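WlaRA, TDP-fucose-3,4-ketoisomerase (Campylobacter jejuni subsp. jejuni 81116, PDB 5TPV) belongs to the WxcM-like family of the cupin clan, a group of small beta-rich proteins, and binds thymidine-5'-diphosphate. Local coordinates at residues Ile67-Lys75 and Tyr123-Asn131. Sequence-based numbering, arbitrary orientation.
Sequences ILIDDGKTK and YKYFCELKN
The tight turn that links strands 65-70 and 75-80 at one end of the cupin-type fold docks through Asp70-Lys73 against the first turns of the C-terminal helix 123-136. Backbones come closest at Gly72 and Cys127, with CA atoms 4.8 Å apart. One hydrogen bond spans the contact: Tyr123 OH donates to Asp70 OD2 (2.9 Å), reaching it from above the carboxylate plane, which stands 85° to the phenol ring. With CG of Tyr123 anti to the backbone N (chi1 -177°), the ring end is brought to Asp70. Gly72 N meets the same oxygen nearly along its C-O axis, closing an Asx turn. Cys127 SG lies over one face of the Tyr123 ring, offset toward the rim, and the ring packs edge-to-face with Trp94. Deeper in, Phe126 brings CE2 to 3.6 Å from Gly72 N, which lies at the ring edge. The bent chain of Lys130 runs alongside Asp71 O, with CG 3.4 Å from it, while its NZ bonds to Met92 O. Asp71 OD2 accepts from Lys73 N, Thr74 N and Thr74 OG1, gathering the turn internally, and OD1 binds Met1 N. With a phenol and a backbone N-H both donating to Asp70 OD2, its carboxylate is probably stabilised as the anion where the turn meets the helix.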
loop_
_atom_site.group_PDB
_atom_site.type_symbol
_atom_site.label_atom_id
_atom_site.label_comp_id
_atom_site.label_asym_id
_atom_site.label_seq_id
_atom_site.Cartn_x
_atom_site.Cartn_y
_atom_site.Cartn_z
ATOM N N ILE B 67 -14.376 -4.343 -11.366
ATOM C CA ILE B 67 -14.895 -5.038 -10.204
ATOM C C ILE B 67 -16.418 -5.102 -10.160
ATOM O O ILE B 67 -17.111 -4.094 -10.406
ATOM C CB ILE B 67 -14.355 -4.418 -8.927
ATOM C CG1 ILE B 67 -14.944 -5.090 -7.705
ATOM C CG2 ILE B 67 -14.658 -2.944 -8.860
ATOM C CD1 ILE B 67 -14.104 -4.894 -6.485
ATOM N N LEU B 68 -16.947 -6.264 -9.791
ATOM C CA LEU B 68 -18.395 -6.404 -9.539
ATOM C C LEU B 68 -18.528 -6.563 -8.052
ATOM O O LEU B 68 -17.780 -7.351 -7.463
ATOM C CB LEU B 68 -18.999 -7.578 -10.293
ATOM C CG LEU B 68 -20.353 -8.175 -9.901
ATOM C CD1 LEU B 68 -20.674 -9.283 -10.913
ATOM C CD2 LEU B 68 -20.300 -8.820 -8.508
ATOM N N ILE B 69 -19.411 -5.754 -7.465
ATOM C CA ILE B 69 -19.757 -5.858 -6.051
ATOM C C ILE B 69 -21.270 -6.160 -5.913
ATOM O O ILE B 69 -22.073 -5.739 -6.765
ATOM C CB ILE B 69 -19.459 -4.605 -5.218
ATOM C CG1 ILE B 69 -20.058 -3.349 -5.853
ATOM C CG2 ILE B 69 -17.971 -4.411 -5.030
ATOM C CD1 ILE B 69 -19.800 -2.111 -5.043
ATOM N N ASP B 70 -21.622 -6.824 -4.818
ATOM C CA ASP B 70 -22.951 -7.436 -4.656
ATOM C C ASP B 70 -23.347 -7.413 -3.210
ATOM O O ASP B 70 -22.602 -7.894 -2.333
ATOM C CB ASP B 70 -22.925 -8.885 -5.181
ATOM C CG ASP B 70 -24.321 -9.515 -5.272
ATOM O OD1 ASP B 70 -24.671 -9.905 -6.392
ATOM O OD2 ASP B 70 -25.074 -9.559 -4.273
ATOM N N ASP B 71 -24.476 -6.771 -2.926
ATOM C CA ASP B 71 -25.001 -6.715 -1.543
ATOM C C ASP B 71 -25.990 -7.850 -1.191
ATOM O O ASP B 71 -26.573 -7.798 -0.124
ATOM C CB ASP B 71 -25.568 -5.327 -1.166
ATOM C CG ASP B 71 -26.875 -4.964 -1.891
ATOM O OD1 ASP B 71 -27.461 -3.889 -1.541
ATOM O OD2 ASP B 71 -27.323 -5.691 -2.805
ATOM N N GLY B 72 -26.077 -8.905 -2.016
ATOM C CA GLY B 72 -27.061 -9.969 -1.801
ATOM C C GLY B 72 -28.389 -9.707 -2.495
ATOM O O GLY B 72 -29.165 -10.613 -2.685
ATOM N N LYS B 73 -28.666 -8.464 -2.866
ATOM C CA LYS B 73 -29.887 -8.088 -3.544
ATOM C C LYS B 73 -29.646 -7.384 -4.864
ATOM O O LYS B 73 -30.480 -7.468 -5.751
ATOM C CB LYS B 73 -30.694 -7.183 -2.611
ATOM C CG LYS B 73 -31.177 -7.803 -1.288
ATOM C CD LYS B 73 -32.348 -8.778 -1.491
ATOM C CE LYS B 73 -32.929 -9.377 -0.197
ATOM N NZ LYS B 73 -33.518 -8.388 0.750
ATOM N N THR B 74 -28.538 -6.655 -4.978
ATOM C CA THR B 74 -28.176 -5.908 -6.179
ATOM C C THR B 74 -26.686 -6.033 -6.417
ATOM O O THR B 74 -25.914 -6.370 -5.527
ATOM C CB THR B 74 -28.413 -4.405 -5.964
ATOM O OG1 THR B 74 -27.651 -3.988 -4.832
ATOM C CG2 THR B 74 -29.897 -4.122 -5.698
ATOM N N LYS B 75 -26.299 -5.750 -7.632
ATOM C CA LYS B 75 -24.919 -5.767 -7.987
ATOM C C LYS B 75 -24.556 -4.550 -8.837
ATOM O O LYS B 75 -25.405 -3.920 -9.471
ATOM C CB LYS B 75 -24.625 -7.078 -8.720
ATOM C CG LYS B 75 -25.222 -7.153 -10.108
ATOM C CD LYS B 75 -24.974 -8.529 -10.731
ATOM C CE LYS B 75 -25.028 -8.465 -12.260
ATOM N NZ LYS B 75 -25.756 -9.606 -12.879
ATOM N N TYR B 123 -21.831 -17.952 -1.855
ATOM C CA TYR B 123 -22.748 -16.850 -2.116
ATOM C C TYR B 123 -24.120 -17.031 -1.476
ATOM O O TYR B 123 -24.678 -16.111 -0.897
ATOM C CB TYR B 123 -22.866 -16.625 -3.619
ATOM C CG TYR B 123 -23.745 -15.464 -3.943
ATOM C CD1 TYR B 123 -23.285 -14.171 -3.749
ATOM C CD2 TYR B 123 -25.040 -15.652 -4.451
ATOM C CE1 TYR B 123 -24.086 -13.092 -4.029
ATOM C CE2 TYR B 123 -25.869 -14.575 -4.719
ATOM C CZ TYR B 123 -25.381 -13.291 -4.525
ATOM O OH TYR B 123 -26.164 -12.192 -4.831
ATOM N N LYS B 124 -24.647 -18.234 -1.579
ATOM C CA LYS B 124 -25.945 -18.586 -1.010
ATOM C C LYS B 124 -25.984 -18.214 0.474
ATOM O O LYS B 124 -26.859 -17.464 0.909
ATOM C CB LYS B 124 -26.265 -20.097 -1.182
ATOM C CG LYS B 124 -25.853 -20.806 -2.486
ATOM C CD LYS B 124 -26.862 -20.665 -3.623
ATOM C CE LYS B 124 -28.065 -21.586 -3.444
ATOM N NZ LYS B 124 -29.341 -20.939 -3.866
ATOM N N TYR B 125 -25.021 -18.717 1.245
ATOM C CA TYR B 125 -24.907 -18.342 2.658
ATOM C C TYR B 125 -24.499 -16.878 2.912
ATOM O O TYR B 125 -24.912 -16.288 3.919
ATOM C CB TYR B 125 -23.973 -19.320 3.392
ATOM C CG TYR B 125 -24.532 -20.714 3.226
ATOM C CD1 TYR B 125 -25.808 -21.009 3.728
ATOM C CD2 TYR B 125 -23.854 -21.683 2.476
ATOM C CE1 TYR B 125 -26.372 -22.247 3.532
ATOM C CE2 TYR B 125 -24.410 -22.933 2.275
ATOM C CZ TYR B 125 -25.666 -23.192 2.813
ATOM O OH TYR B 125 -26.255 -24.401 2.643
ATOM N N PHE B 126 -23.732 -16.285 1.998
ATOM C CA PHE B 126 -23.538 -14.819 2.042
ATOM C C PHE B 126 -24.888 -14.094 2.083
ATOM O O PHE B 126 -25.103 -13.228 2.951
ATOM C CB PHE B 126 -22.646 -14.268 0.898
ATOM C CG PHE B 126 -22.702 -12.758 0.769
ATOM C CD1 PHE B 126 -22.163 -11.953 1.753
ATOM C CD2 PHE B 126 -23.407 -12.157 -0.266
ATOM C CE1 PHE B 126 -22.241 -10.572 1.678
ATOM C CE2 PHE B 126 -23.488 -10.786 -0.353
ATOM C CZ PHE B 126 -22.871 -9.992 0.604
ATOM N N CYS B 127 -25.774 -14.446 1.151
ATOM C CA CYS B 127 -27.095 -13.789 1.065
ATOM C C CYS B 127 -27.911 -14.019 2.337
ATOM O O CYS B 127 -28.521 -13.099 2.868
ATOM C CB CYS B 127 -27.892 -14.215 -0.175
ATOM S SG CYS B 127 -27.206 -13.756 -1.787
ATOM N N GLU B 128 -27.850 -15.226 2.877
ATOM C CA GLU B 128 -28.579 -15.562 4.114
ATOM C C GLU B 128 -28.031 -14.744 5.284
ATOM O O GLU B 128 -28.806 -14.098 6.017
ATOM C CB GLU B 128 -28.447 -17.077 4.377
ATOM C CG GLU B 128 -29.583 -17.782 5.111
ATOM C CD GLU B 128 -29.434 -19.303 5.091
ATOM O OE1 GLU B 128 -28.623 -19.861 5.883
ATOM O OE2 GLU B 128 -30.131 -19.942 4.262
ATOM N N LEU B 129 -26.704 -14.767 5.481
ATOM C CA LEU B 129 -26.120 -14.007 6.618
ATOM C C LEU B 129 -26.400 -12.492 6.500
ATOM O O LEU B 129 -26.804 -11.797 7.456
ATOM C CB LEU B 129 -24.630 -14.302 6.742
ATOM C CG LEU B 129 -24.269 -15.776 7.050
ATOM C CD1 LEU B 129 -22.765 -15.988 7.092
ATOM C CD2 LEU B 129 -24.852 -16.286 8.375
ATOM N N LYS B 130 -26.287 -12.000 5.271
ATOM C CA LYS B 130 -26.497 -10.579 5.011
ATOM C C LYS B 130 -27.976 -10.177 5.184
ATOM O O LYS B 130 -28.274 -9.231 5.897
ATOM C CB LYS B 130 -25.987 -10.289 3.593
ATOM C CG LYS B 130 -26.116 -8.855 3.118
ATOM C CD LYS B 130 -25.001 -7.985 3.685
ATOM C CE LYS B 130 -24.947 -6.706 2.877
ATOM N NZ LYS B 130 -23.929 -5.790 3.454
ATOM N N ASN B 131 -28.897 -10.872 4.513
ATOM C CA ASN B 131 -30.349 -10.714 4.760
ATOM C C ASN B 131 -30.747 -10.753 6.250
ATOM O O ASN B 131 -31.610 -9.992 6.684
ATOM C CB ASN B 131 -31.156 -11.748 3.969
ATOM C CG ASN B 131 -31.003 -11.584 2.459
ATOM O OD1 ASN B 131 -30.258 -10.726 1.981
ATOM N ND2 ASN B 131 -31.692 -12.426 1.691
#